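Local coordinates for protein polyisoprenyl-teichoic acid--peptidoglycan teichoic acid transferase TagV (Bacillus subtilis, PDB 6UF3) that belongs to the LytR-CpsA-Psr family of bacterial cell-envelope proteins and is built on a mixed beta sheet with helices packed against it, at residues A[3-8]-A[256-261]; A[41-46]-A[251-256]; A[183-188]-A[203-208]. All coordinates share one frame; numbering follows the deposited sequence.

Contact 1: residues A[3-8]-A[256-261]; sequences KKPFSI and HLDYTP
Pro5 packs its ring against the C-terminal end of helix 243-257, meeting Leu257 and Asp258. Pro5 CB lies 3.7 Å from Leu257 O, with Leu257 CA and His256 O hardly farther off, so this carbon rests on backbone at the helix end. The next atom out, Pro5 CG, meets Asp258 OD2 at 3.6 Å, and the two side chains cross at about a right angle. Asp258 is the first residue to leave helical phi/psi, in a Schellman motif with a positive phi of 57°, and its side chain starts out toward Pro5. Leu257 answers from the helix side with one methyl. Its CD2 sits 3.5 Å from Phe6 C, reaching the peptide group between Phe6 and Ser7 rather than a side-chain tip, and it is also 4.3 Å from Pro5 CB. No direct hydrogen bond joins the two segments. A water does it instead, donating to Pro5 O at 2.7 Å and to Leu257 O at 2.8 Å, so one molecule bridges the two backbone carbonyls. Ser7 is fixed from outside, its OG bonded to Pro87 O and its N to Asp89 OD2. Strand 6-13 begins here between strands 25-34 and 90-94, and the end of helix 243-257 packs over its start, with Leu257 also touching Thr32 of strand 25-34.

Contact 2: residues A[41-46]-A[251-256]; sequences KMLSIP and KTLQEH
Lys41 NZ is held in a salt bridge by Asp220 OD2, while the aliphatic part of the same side chain lies over one face of the His256 ring. Lys41 CG makes a CH-pi contact there, 3.9 Å from the ring centroid and 19° off its normal. Farther along, Lys41 CE comes within 3.6 Å of His256 CG, so the chain runs obliquely across the face from the ND1 side toward CB. A bend at chi4 (-66°) then turns NZ, leaving it 5.0 Å from His256 NE2. The ring itself is tied at both nitrogens, ND1 to Thr32 OG1 and NE2 to Thr39 OG1, which fixes its rotation and the face it offers to the lysine. One turn back on the helix, Thr252 CG2 meets Lys41 CD at 4.0 Å, the two chains crossing at about a right angle. Deeper in, Leu43 CD2 touches Leu253 CD1, also at 4.0 Å. The strand and helix segments approach to 10.2 Å between axes, with 144° between their N-to-C directions. Helix 243-257 thus packs on one face of the sheet across strand 39-44 and its neighbours 25-34 and 220-222, whereas Met42 starts out on the other side of the strand and touches helix 158-177.

Contact 3: residues A[183-188]-A[203-208]; sequences KIDKIA and EGLALQ
This is a helix-helix packing contact near the surface of the alpha/beta fold, between two consecutive helices, 181-191 and 201-210, that flank the short edge strand 196-197 in sequence. The axes of the two short segments come within 10.2 Å, with an angle of 133° between their N-to-C directions, about midway between perpendicular and antiparallel. Leu205 is the central side chain. Its CD2 lies 3.7 Å from Ile184 CG2 and reaches Ala188 CB at 4.4 Å, so one methyl spans a full turn of the facing helix; Ile184 and Leu205 slide past each other in opposite directions. The other methyl, Leu205 CD1, turns to Asp185, with Asp185 OD2 at 3.5 Å, a carbon-oxygen contact and no hydrogen bond. Indeed no hydrogen bond links the two segments at all. One turn after Leu205, Gln208 adds a polar group to this apolar layer. Its NE2 is bonded to Met175 O, which anchors the amide beside the end of helix 158-177. A bend at chi2 (-76°) places Gln208 CD 3.7 Å from Ile184 CD1, and that methyl is almost equally far from both ends of the amide, with Gln208 OE1 at 3.6 Å.

How the contacts relate
Starting from the N terminus, the chain passes at once through 3-8, and contact 1 closes a loop of nearly the whole protein when it reaches 256-261. Contact 2 opens at 41-46 and closes at 251-256, just before contact 1 does. Contact 3 closes a short local loop, 183-188 to 203-208, and lies within both larger ones; none cross. Contacts 1 and 2 share His256 and fasten helix 243-257 to the sheet, with a probable hydrogen bond from Tyr259 N to Gln254 O between them. Contact 3 meets contact 1 where Phe6 CZ packs on Leu207 CD1, but its nearest atoms stay about 10 Å from those of contact 2.

Contact 1: residues A[3-8]-A[256-261]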
ATOM      1  N   LYS A   3      -7.374   5.601  20.695  1.00 39.21           N
ATOM      2  CA  LYS A   3      -8.244   5.964  19.581  1.00 41.89           C
ATOM      3  C   LYS A   3      -7.750   7.189  18.811  1.00 39.31           C
ATOM      4  O   LYS A   3      -8.502   7.738  17.996  1.00 41.58           O
ATOM      5  CB  LYS A   3      -9.667   6.218  20.080  1.00 46.27           C
ATOM      6  CG  LYS A   3     -10.301   5.043  20.822  1.00 51.29           C
ATOM      7  CD  LYS A   3     -11.304   4.290  19.954  1.00 47.84           C
ATOM      8  CE  LYS A   3     -12.234   3.431  20.805  1.00 49.40           C
ATOM      9  NZ  LYS A   3     -11.487   2.467  21.660  1.00 51.03           N
ATOM     10  N   LYS A   4      -6.523   7.626  19.054  1.00 39.48           N
ATOM     11  CA  LYS A   4      -5.987   8.778  18.345  1.00 35.80           C
ATOM     12  C   LYS A   4      -5.869   8.463  16.851  1.00 32.56           C
ATOM     13  O   LYS A   4      -5.560   7.327  16.481  1.00 29.74           O
ATOM     14  CB  LYS A   4      -4.625   9.142  18.940  1.00 44.83           C
ATOM     15  CG  LYS A   4      -3.939  10.366  18.368  1.00 53.21           C
ATOM     16  CD  LYS A   4      -2.656  10.650  19.130  1.00 61.66           C
ATOM     17  CE  LYS A   4      -1.668  11.439  18.286  1.00 63.93           C
ATOM     18  NZ  LYS A   4      -0.545  10.583  17.802  1.00 64.65           N
ATOM     19  N   PRO A   5      -6.134   9.430  15.969  1.00 22.53           N
ATOM     20  CA  PRO A   5      -5.914   9.190  14.536  1.00 20.21           C
ATOM     21  C   PRO A   5      -4.470   8.805  14.256  1.00 20.77           C
ATOM     22  O   PRO A   5      -3.541   9.300  14.901  1.00 22.43           O
ATOM     23  CB  PRO A   5      -6.255  10.537  13.889  1.00 23.17           C
ATOM     24  CG  PRO A   5      -7.121  11.232  14.891  1.00 24.97           C
ATOM     25  CD  PRO A   5      -6.655  10.780  16.237  1.00 29.06           C
ATOM     26  N   PHE A   6      -4.285   7.926  13.278  1.00 19.76           N
ATOM     27  CA  PHE A   6      -2.930   7.482  12.954  1.00 20.81           C
ATOM     28  C   PHE A   6      -2.873   6.991  11.511  1.00 18.21           C
ATOM     29  O   PHE A   6      -3.890   6.742  10.875  1.00 18.72           O
ATOM     30  CB  PHE A   6      -2.468   6.393  13.931  1.00 18.14           C
ATOM     31  CG  PHE A   6      -3.125   5.067  13.717  1.00 20.53           C
ATOM     32  CD1 PHE A   6      -4.401   4.823  14.211  1.00 23.10           C
ATOM     33  CD2 PHE A   6      -2.470   4.051  13.043  1.00 20.66           C
ATOM     34  CE1 PHE A   6      -5.006   3.590  14.026  1.00 26.56           C
ATOM     35  CE2 PHE A   6      -3.075   2.824  12.849  1.00 22.76           C
ATOM     36  CZ  PHE A   6      -4.342   2.592  13.339  1.00 24.72           C
ATOM     37  N   SER A   7      -1.657   6.842  10.994  1.00 17.34           N
ATOM     38  CA  SER A   7      -1.466   6.432   9.613  1.00 17.94           C
ATOM     39  C   SER A   7      -0.681   5.120   9.527  1.00 17.06           C
ATOM     40  O   SER A   7       0.070   4.768  10.435  1.00 17.45           O
ATOM     41  CB  SER A   7      -0.715   7.517   8.830  1.00 19.44           C
ATOM     42  OG  SER A   7       0.536   7.750   9.477  1.00 21.31           O
ATOM     43  N   ILE A   8      -0.881   4.405   8.419  1.00 19.14           N
ATOM     44  CA  ILE A   8      -0.155   3.178   8.091  1.00 18.91           C
ATOM     45  C   ILE A   8       0.407   3.325   6.683  1.00 18.96           C
ATOM     46  O   ILE A   8      -0.311   3.725   5.762  1.00 17.49           O
ATOM     47  CB  ILE A   8      -1.049   1.926   8.149  1.00 17.01           C
ATOM     48  CG1 ILE A   8      -1.851   1.862   9.447  1.00 17.43           C
ATOM     49  CG2 ILE A   8      -0.186   0.661   7.975  1.00 18.18           C
ATOM     50  CD1 ILE A   8      -2.880   0.736   9.446  1.00 19.23           C
ATOM     51  N   HIS A 256      -7.443  14.974   8.505  1.00 22.84           N
ATOM     52  CA  HIS A 256      -7.959  13.690   8.970  1.00 22.63           C
ATOM     53  C   HIS A 256      -7.197  13.215  10.199  1.00 25.72           C
ATOM     54  O   HIS A 256      -7.788  12.653  11.127  1.00 26.61           O
ATOM     55  CB  HIS A 256      -7.883  12.654   7.853  1.00 23.10           C
ATOM     56  CG  HIS A 256      -8.659  11.404   8.143  1.00 22.09           C
ATOM     57  ND1 HIS A 256      -8.137  10.141   7.958  1.00 20.41           N
ATOM     58  CD2 HIS A 256      -9.912  11.226   8.622  1.00 27.14           C
ATOM     59  CE1 HIS A 256      -9.040   9.240   8.295  1.00 21.85           C
ATOM     60  NE2 HIS A 256     -10.126   9.872   8.703  1.00 22.66           N
ATOM     61  N   LEU A 257      -5.891  13.473  10.243  1.00 24.57           N
ATOM     62  CA  LEU A 257      -5.052  13.029  11.348  1.00 25.58           C
ATOM     63  C   LEU A 257      -5.013  14.005  12.517  1.00 30.91           C
ATOM     64  O   LEU A 257      -4.359  13.711  13.523  1.00 31.03           O
ATOM     65  CB  LEU A 257      -3.619  12.779  10.851  1.00 19.76           C
ATOM     66  CG  LEU A 257      -3.392  11.637   9.861  1.00 18.56           C
ATOM     67  CD1 LEU A 257      -1.972  11.703   9.276  1.00 20.81           C
ATOM     68  CD2 LEU A 257      -3.590  10.272  10.520  1.00 21.06           C
ATOM     69  N   ASP A 258      -5.695  15.151  12.419  1.00 31.98           N
ATOM     70  CA  ASP A 258      -5.612  16.202  13.438  1.00 39.38           C
ATOM     71  C   ASP A 258      -4.166  16.651  13.638  1.00 34.57           C
ATOM     72  O   ASP A 258      -3.724  16.910  14.759  1.00 38.43           O
ATOM     73  CB  ASP A 258      -6.231  15.749  14.766  1.00 46.64           C
ATOM     74  CG  ASP A 258      -7.715  15.452  14.648  1.00 56.71           C
ATOM     75  OD1 ASP A 258      -8.380  16.071  13.792  1.00 60.80           O
ATOM     76  OD2 ASP A 258      -8.220  14.604  15.417  1.00 58.82           O
ATOM     77  N   TYR A 259      -3.421  16.741  12.539  1.00 32.02           N
ATOM     78  CA  TYR A 259      -2.006  17.088  12.559  1.00 33.31           C
ATOM     79  C   TYR A 259      -1.806  18.358  11.743  1.00 43.05           C
ATOM     80  O   TYR A 259      -2.225  18.429  10.584  1.00 45.78           O
ATOM     81  CB  TYR A 259      -1.155  15.931  12.004  1.00 36.47           C
ATOM     82  CG  TYR A 259       0.322  16.237  11.809  1.00 38.86           C
ATOM     83  CD1 TYR A 259       1.228  16.096  12.857  1.00 32.63           C
ATOM     84  CD2 TYR A 259       0.812  16.649  10.571  1.00 39.14           C
ATOM     85  CE1 TYR A 259       2.574  16.368  12.680  1.00 36.42           C
ATOM     86  CE2 TYR A 259       2.157  16.927  10.390  1.00 39.96           C
ATOM     87  CZ  TYR A 259       3.033  16.786  11.446  1.00 36.64           C
ATOM     88  OH  TYR A 259       4.372  17.062  11.261  1.00 40.95           O
ATOM     89  N   THR A 260      -1.184  19.363  12.351  1.00 47.20           N
ATOM     90  CA  THR A 260      -0.868  20.595  11.641  1.00 56.67           C
ATOM     91  C   THR A 260       0.634  20.666  11.418  1.00 61.25           C
ATOM     92  O   THR A 260       1.397  20.592  12.390  1.00 63.02           O
ATOM     93  CB  THR A 260      -1.354  21.816  12.420  1.00 59.39           C
ATOM     94  OG1 THR A 260      -0.460  22.082  13.508  1.00 61.83           O
ATOM     95  CG2 THR A 260      -2.755  21.576  12.969  1.00 55.06           C
ATOM     96  N   PRO A 261       1.113  20.800  10.174  1.00 62.50           N
ATOM     97  CA  PRO A 261       2.557  20.812   9.923  1.00 63.55           C
ATOM     98  C   PRO A 261       3.237  22.048  10.500  1.00 67.73           C
ATOM     99  O   PRO A 261       2.558  23.059  10.682  1.00 71.75           O
ATOM    100  CB  PRO A 261       2.642  20.805   8.396  1.00 63.57           C
ATOM    101  CG  PRO A 261       1.385  21.476   7.963  1.00 64.76           C
ATOM    102  CD  PRO A 261       0.338  21.028   8.944  1.00 63.79           C
TER
HETATM  103  O   HOH W   1      -2.960  11.938  15.135  1.00 36.20           O

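Contact 2: residues A[41-46]-A[251-256]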
ATOM      1  N   LYS A  41      -9.000   7.116   5.099  1.00 20.49           N
ATOM      2  CA  LYS A  41      -8.630   7.648   3.795  1.00 20.57           C
ATOM      3  C   LYS A  41      -7.485   6.809   3.249  1.00 18.87           C
ATOM      4  O   LYS A  41      -6.759   6.173   4.018  1.00 17.94           O
ATOM      5  CB  LYS A  41      -8.224   9.124   3.871  1.00 20.20           C
ATOM      6  CG  LYS A  41      -9.311   9.983   4.487  1.00 19.66           C
ATOM      7  CD  LYS A  41      -9.120  11.473   4.214  1.00 19.96           C
ATOM      8  CE  LYS A  41     -10.154  12.289   4.953  1.00 22.17           C
ATOM      9  NZ  LYS A  41     -11.545  12.061   4.464  1.00 26.34           N
ATOM     10  N   MET A  42      -7.356   6.779   1.919  1.00 17.93           N
ATOM     11  CA  MET A  42      -6.367   5.923   1.266  1.00 20.52           C
ATOM     12  C   MET A  42      -5.756   6.637   0.071  1.00 16.78           C
ATOM     13  O   MET A  42      -6.456   7.330  -0.667  1.00 20.18           O
ATOM     14  CB  MET A  42      -6.987   4.582   0.807  1.00 19.05           C
ATOM     15  CG  MET A  42      -5.955   3.630   0.157  1.00 19.30           C
ATOM     16  SD  MET A  42      -6.621   2.063  -0.438  1.00 23.38           S
ATOM     17  CE  MET A  42      -7.245   1.363   1.090  1.00 23.11           C
ATOM     18  N   LEU A  43      -4.445   6.450  -0.115  1.00 17.54           N
ATOM     19  CA  LEU A  43      -3.709   7.084  -1.196  1.00 23.02           C
ATOM     20  C   LEU A  43      -2.593   6.151  -1.654  1.00 21.07           C
ATOM     21  O   LEU A  43      -1.764   5.761  -0.835  1.00 23.57           O
ATOM     22  CB  LEU A  43      -3.132   8.411  -0.695  1.00 30.09           C
ATOM     23  CG  LEU A  43      -2.115   9.211  -1.497  1.00 41.08           C
ATOM     24  CD1 LEU A  43      -2.810   9.958  -2.629  1.00 48.88           C
ATOM     25  CD2 LEU A  43      -1.409  10.162  -0.564  1.00 47.60           C
ATOM     26  N   SER A  44      -2.563   5.780  -2.941  1.00 18.86           N
ATOM     27  CA  SER A  44      -1.366   5.098  -3.439  1.00 19.68           C
ATOM     28  C   SER A  44      -0.400   6.117  -4.018  1.00 19.40           C
ATOM     29  O   SER A  44      -0.801   7.183  -4.479  1.00 21.60           O
ATOM     30  CB  SER A  44      -1.703   4.027  -4.483  1.00 25.42           C
ATOM     31  OG  SER A  44      -2.352   4.569  -5.618  1.00 35.49           O
ATOM     32  N   ILE A  45       0.883   5.788  -3.967  1.00 17.44           N
ATOM     33  CA  ILE A  45       1.922   6.644  -4.530  1.00 20.96           C
ATOM     34  C   ILE A  45       2.581   5.897  -5.684  1.00 20.01           C
ATOM     35  O   ILE A  45       3.199   4.850  -5.463  1.00 19.62           O
ATOM     36  CB  ILE A  45       2.974   7.043  -3.487  1.00 20.47           C
ATOM     37  CG1 ILE A  45       2.309   7.664  -2.247  1.00 21.17           C
ATOM     38  CG2 ILE A  45       3.979   7.990  -4.130  1.00 18.26           C
ATOM     39  CD1 ILE A  45       3.257   7.773  -1.029  1.00 25.11           C
ATOM     40  N   PRO A  46       2.499   6.404  -6.919  1.00 20.00           N
ATOM     41  CA  PRO A  46       3.110   5.706  -8.060  1.00 17.53           C
ATOM     42  C   PRO A  46       4.598   5.482  -7.836  1.00 19.79           C
ATOM     43  O   PRO A  46       5.281   6.329  -7.260  1.00 19.64           O
ATOM     44  CB  PRO A  46       2.857   6.662  -9.235  1.00 24.79           C
ATOM     45  CG  PRO A  46       1.622   7.421  -8.834  1.00 24.49           C
ATOM     46  CD  PRO A  46       1.694   7.571  -7.341  1.00 21.60           C
ATOM     47  N   LYS A 251      -3.145  18.704   2.933  1.00 23.45           N
ATOM     48  CA  LYS A 251      -4.067  19.327   3.876  1.00 24.57           C
ATOM     49  C   LYS A 251      -5.175  18.362   4.274  1.00 25.01           C
ATOM     50  O   LYS A 251      -5.599  18.334   5.435  1.00 26.68           O
ATOM     51  CB  LYS A 251      -4.662  20.602   3.273  1.00 32.02           C
ATOM     52  CG  LYS A 251      -3.866  21.862   3.587  1.00 48.43           C
ATOM     53  CD  LYS A 251      -4.675  23.116   3.306  1.00 57.78           C
ATOM     54  CE  LYS A 251      -4.636  23.477   1.829  1.00 62.81           C
ATOM     55  NZ  LYS A 251      -3.299  23.980   1.410  1.00 65.21           N
ATOM     56  N   THR A 252      -5.642  17.553   3.327  1.00 22.68           N
ATOM     57  CA  THR A 252      -6.720  16.609   3.613  1.00 23.68           C
ATOM     58  C   THR A 252      -6.273  15.540   4.602  1.00 24.20           C
ATOM     59  O   THR A 252      -6.987  15.231   5.567  1.00 25.00           O
ATOM     60  CB  THR A 252      -7.200  15.975   2.310  1.00 26.93           C
ATOM     61  OG1 THR A 252      -7.674  17.015   1.444  1.00 28.57           O
ATOM     62  CG2 THR A 252      -8.337  14.984   2.573  1.00 27.12           C
ATOM     63  N   LEU A 253      -5.085  14.971   4.379  1.00 20.95           N
ATOM     64  CA  LEU A 253      -4.566  13.946   5.289  1.00 21.24           C
ATOM     65  C   LEU A 253      -4.245  14.535   6.659  1.00 20.99           C
ATOM     66  O   LEU A 253      -4.523  13.913   7.691  1.00 22.38           O
ATOM     67  CB  LEU A 253      -3.322  13.291   4.686  1.00 21.06           C
ATOM     68  CG  LEU A 253      -3.558  12.490   3.408  1.00 20.59           C
ATOM     69  CD1 LEU A 253      -2.273  11.885   2.890  1.00 28.59           C
ATOM     70  CD2 LEU A 253      -4.626  11.410   3.630  1.00 24.60           C
ATOM     71  N   GLN A 254      -3.656  15.732   6.682  1.00 21.24           N
ATOM     72  CA  GLN A 254      -3.385  16.427   7.936  1.00 21.64           C
ATOM     73  C   GLN A 254      -4.656  16.654   8.738  1.00 25.93           C
ATOM     74  O   GLN A 254      -4.691  16.410   9.951  1.00 28.60           O
ATOM     75  CB  GLN A 254      -2.699  17.761   7.643  1.00 24.25           C
ATOM     76  CG  GLN A 254      -1.271  17.588   7.193  1.00 23.55           C
ATOM     77  CD  GLN A 254      -0.730  18.808   6.488  1.00 29.14           C
ATOM     78  OE1 GLN A 254      -1.423  19.828   6.334  1.00 28.01           O
ATOM     79  NE2 GLN A 254       0.528  18.725   6.064  1.00 26.46           N
ATOM     80  N   GLU A 255      -5.713  17.144   8.079  1.00 28.24           N
ATOM     81  CA  GLU A 255      -6.975  17.356   8.780  1.00 27.74           C
ATOM     82  C   GLU A 255      -7.530  16.041   9.304  1.00 29.60           C
ATOM     83  O   GLU A 255      -8.028  15.981  10.436  1.00 29.52           O
ATOM     84  CB  GLU A 255      -7.981  18.046   7.857  1.00 29.69           C
ATOM     85  N   HIS A 256      -7.443  14.974   8.505  1.00 22.84           N
ATOM     86  CA  HIS A 256      -7.959  13.690   8.970  1.00 22.63           C
ATOM     87  C   HIS A 256      -7.197  13.215  10.199  1.00 25.72           C
ATOM     88  O   HIS A 256      -7.788  12.653  11.127  1.00 26.61           O
ATOM     89  CB  HIS A 256      -7.883  12.654   7.853  1.00 23.10           C
ATOM     90  CG  HIS A 256      -8.659  11.404   8.143  1.00 22.09           C
ATOM     91  ND1 HIS A 256      -8.137  10.141   7.958  1.00 20.41           N
ATOM     92  CD2 HIS A 256      -9.912  11.226   8.622  1.00 27.14           C
ATOM     93  CE1 HIS A 256      -9.040   9.240   8.295  1.00 21.85           C
ATOM     94  NE2 HIS A 256     -10.126   9.872   8.703  1.00 22.66           N
TER

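Contact 3: residues A[183-188]-A[203-208]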
ATOM      1  N   LYS A 183     -11.709 -16.397  16.531  1.00 68.33           N
ATOM      2  CA  LYS A 183     -11.293 -16.761  15.182  1.00 62.58           C
ATOM      3  C   LYS A 183     -10.473 -15.651  14.543  1.00 59.20           C
ATOM      4  O   LYS A 183      -9.466 -15.918  13.878  1.00 54.27           O
ATOM      5  CB  LYS A 183     -12.520 -17.075  14.331  1.00 63.15           C
ATOM      6  CG  LYS A 183     -12.240 -17.270  12.858  1.00 59.83           C
ATOM      7  CD  LYS A 183     -13.517 -17.631  12.123  1.00 63.84           C
ATOM      8  CE  LYS A 183     -14.164 -18.865  12.727  1.00 72.57           C
ATOM      9  NZ  LYS A 183     -15.645 -18.721  12.858  1.00 74.52           N
ATOM     10  N   ILE A 184     -10.895 -14.398  14.725  1.00 58.30           N
ATOM     11  CA  ILE A 184     -10.129 -13.279  14.183  1.00 49.47           C
ATOM     12  C   ILE A 184      -8.740 -13.238  14.803  1.00 44.23           C
ATOM     13  O   ILE A 184      -7.749 -12.985  14.112  1.00 44.20           O
ATOM     14  CB  ILE A 184     -10.882 -11.952  14.393  1.00 51.82           C
ATOM     15  CG1 ILE A 184     -12.140 -11.900  13.524  1.00 51.46           C
ATOM     16  CG2 ILE A 184      -9.980 -10.760  14.079  1.00 47.91           C
ATOM     17  CD1 ILE A 184     -13.254 -11.072  14.128  1.00 52.20           C
ATOM     18  N   ASP A 185      -8.646 -13.488  16.113  1.00 47.06           N
ATOM     19  CA  ASP A 185      -7.348 -13.510  16.784  1.00 53.69           C
ATOM     20  C   ASP A 185      -6.413 -14.519  16.132  1.00 53.72           C
ATOM     21  O   ASP A 185      -5.262 -14.200  15.804  1.00 52.88           O
ATOM     22  CB  ASP A 185      -7.528 -13.825  18.275  1.00 59.90           C
ATOM     23  CG  ASP A 185      -6.254 -13.601  19.095  1.00 67.19           C
ATOM     24  OD1 ASP A 185      -5.135 -13.713  18.547  1.00 67.27           O
ATOM     25  OD2 ASP A 185      -6.374 -13.317  20.308  1.00 71.47           O
ATOM     26  N   LYS A 186      -6.893 -15.745  15.930  1.00 57.03           N
ATOM     27  CA  LYS A 186      -5.986 -16.760  15.395  1.00 60.14           C
ATOM     28  C   LYS A 186      -5.664 -16.507  13.920  1.00 57.73           C
ATOM     29  O   LYS A 186      -4.520 -16.700  13.486  1.00 60.12           O
ATOM     30  CB  LYS A 186      -6.555 -18.160  15.609  1.00 61.69           C
ATOM     31  CG  LYS A 186      -6.696 -18.512  17.090  1.00 65.67           C
ATOM     32  CD  LYS A 186      -5.807 -19.686  17.483  1.00 70.22           C
ATOM     33  CE  LYS A 186      -4.380 -19.505  16.966  1.00 68.65           C
ATOM     34  NZ  LYS A 186      -3.453 -20.548  17.503  1.00 72.89           N
ATOM     35  N   ILE A 187      -6.642 -16.046  13.135  1.00 56.40           N
ATOM     36  CA  ILE A 187      -6.371 -15.736  11.731  1.00 53.78           C
ATOM     37  C   ILE A 187      -5.378 -14.585  11.623  1.00 52.05           C
ATOM     38  O   ILE A 187      -4.515 -14.574  10.742  1.00 51.46           O
ATOM     39  CB  ILE A 187      -7.683 -15.429  10.981  1.00 54.01           C
ATOM     40  CG1 ILE A 187      -8.644 -16.614  11.067  1.00 57.74           C
ATOM     41  CG2 ILE A 187      -7.397 -15.086   9.531  1.00 50.65           C
ATOM     42  CD1 ILE A 187      -8.447 -17.663   9.998  1.00 57.90           C
ATOM     43  N   ALA A 188      -5.472 -13.601  12.524  1.00 51.80           N
ATOM     44  CA  ALA A 188      -4.565 -12.460  12.482  1.00 45.19           C
ATOM     45  C   ALA A 188      -3.166 -12.844  12.940  1.00 45.71           C
ATOM     46  O   ALA A 188      -2.172 -12.314  12.430  1.00 43.18           O
ATOM     47  CB  ALA A 188      -5.116 -11.326  13.343  1.00 46.54           C
ATOM     48  N   GLU A 203      -3.262  -4.516  18.800  1.00 27.50           N
ATOM     49  CA  GLU A 203      -3.694  -3.335  18.062  1.00 24.37           C
ATOM     50  C   GLU A 203      -4.550  -3.717  16.868  1.00 24.59           C
ATOM     51  O   GLU A 203      -5.547  -3.047  16.565  1.00 24.02           O
ATOM     52  CB  GLU A 203      -2.482  -2.531  17.599  1.00 24.11           C
ATOM     53  CG  GLU A 203      -1.690  -1.925  18.722  1.00 31.21           C
ATOM     54  CD  GLU A 203      -0.433  -1.250  18.203  1.00 35.54           C
ATOM     55  OE1 GLU A 203       0.187  -1.810  17.275  1.00 31.94           O
ATOM     56  OE2 GLU A 203      -0.084  -0.165  18.710  1.00 35.30           O
ATOM     57  N   GLY A 204      -4.173  -4.787  16.170  1.00 23.47           N
ATOM     58  CA  GLY A 204      -4.959  -5.225  15.028  1.00 27.43           C
ATOM     59  C   GLY A 204      -6.339  -5.713  15.429  1.00 30.00           C
ATOM     60  O   GLY A 204      -7.328  -5.434  14.746  1.00 26.17           O
ATOM     61  N   LEU A 205      -6.426  -6.450  16.541  1.00 27.96           N
ATOM     62  CA  LEU A 205      -7.729  -6.886  17.037  1.00 25.37           C
ATOM     63  C   LEU A 205      -8.582  -5.697  17.452  1.00 27.58           C
ATOM     64  O   LEU A 205      -9.791  -5.657  17.172  1.00 28.14           O
ATOM     65  CB  LEU A 205      -7.549  -7.860  18.205  1.00 23.95           C
ATOM     66  CG  LEU A 205      -6.808  -9.131  17.803  1.00 29.28           C
ATOM     67  CD1 LEU A 205      -6.644 -10.063  18.987  1.00 36.52           C
ATOM     68  CD2 LEU A 205      -7.520  -9.828  16.666  1.00 35.45           C
ATOM     69  N   ALA A 206      -7.964  -4.700  18.098  1.00 26.94           N
ATOM     70  CA  ALA A 206      -8.707  -3.501  18.466  1.00 24.62           C
ATOM     71  C   ALA A 206      -9.221  -2.777  17.231  1.00 27.06           C
ATOM     72  O   ALA A 206     -10.361  -2.295  17.217  1.00 29.14           O
ATOM     73  CB  ALA A 206      -7.832  -2.571  19.305  1.00 27.81           C
ATOM     74  N   LEU A 207      -8.387  -2.681  16.189  1.00 25.19           N
ATOM     75  CA  LEU A 207      -8.802  -2.016  14.956  1.00 24.81           C
ATOM     76  C   LEU A 207      -9.928  -2.773  14.269  1.00 27.01           C
ATOM     77  O   LEU A 207     -10.875  -2.159  13.762  1.00 31.55           O
ATOM     78  CB  LEU A 207      -7.612  -1.873  14.010  1.00 25.68           C
ATOM     79  CG  LEU A 207      -6.736  -0.673  14.310  1.00 32.67           C
ATOM     80  CD1 LEU A 207      -5.456  -0.799  13.512  1.00 33.27           C
ATOM     81  CD2 LEU A 207      -7.475   0.607  13.963  1.00 34.73           C
ATOM     82  N   GLN A 208      -9.836  -4.106  14.228  1.00 26.53           N
ATOM     83  CA  GLN A 208     -10.923  -4.896  13.660  1.00 29.53           C
ATOM     84  C   GLN A 208     -12.217  -4.650  14.418  1.00 29.40           C
ATOM     85  O   GLN A 208     -13.290  -4.536  13.813  1.00 29.57           O
ATOM     86  CB  GLN A 208     -10.575  -6.385  13.681  1.00 30.43           C
ATOM     87  CG  GLN A 208     -11.483  -7.257  12.820  1.00 33.27           C
ATOM     88  CD  GLN A 208     -12.848  -7.507  13.452  1.00 32.47           C
ATOM     89  OE1 GLN A 208     -12.987  -7.485  14.676  1.00 31.69           O
ATOM     90  NE2 GLN A 208     -13.861  -7.735  12.617  1.00 34.24           N
TER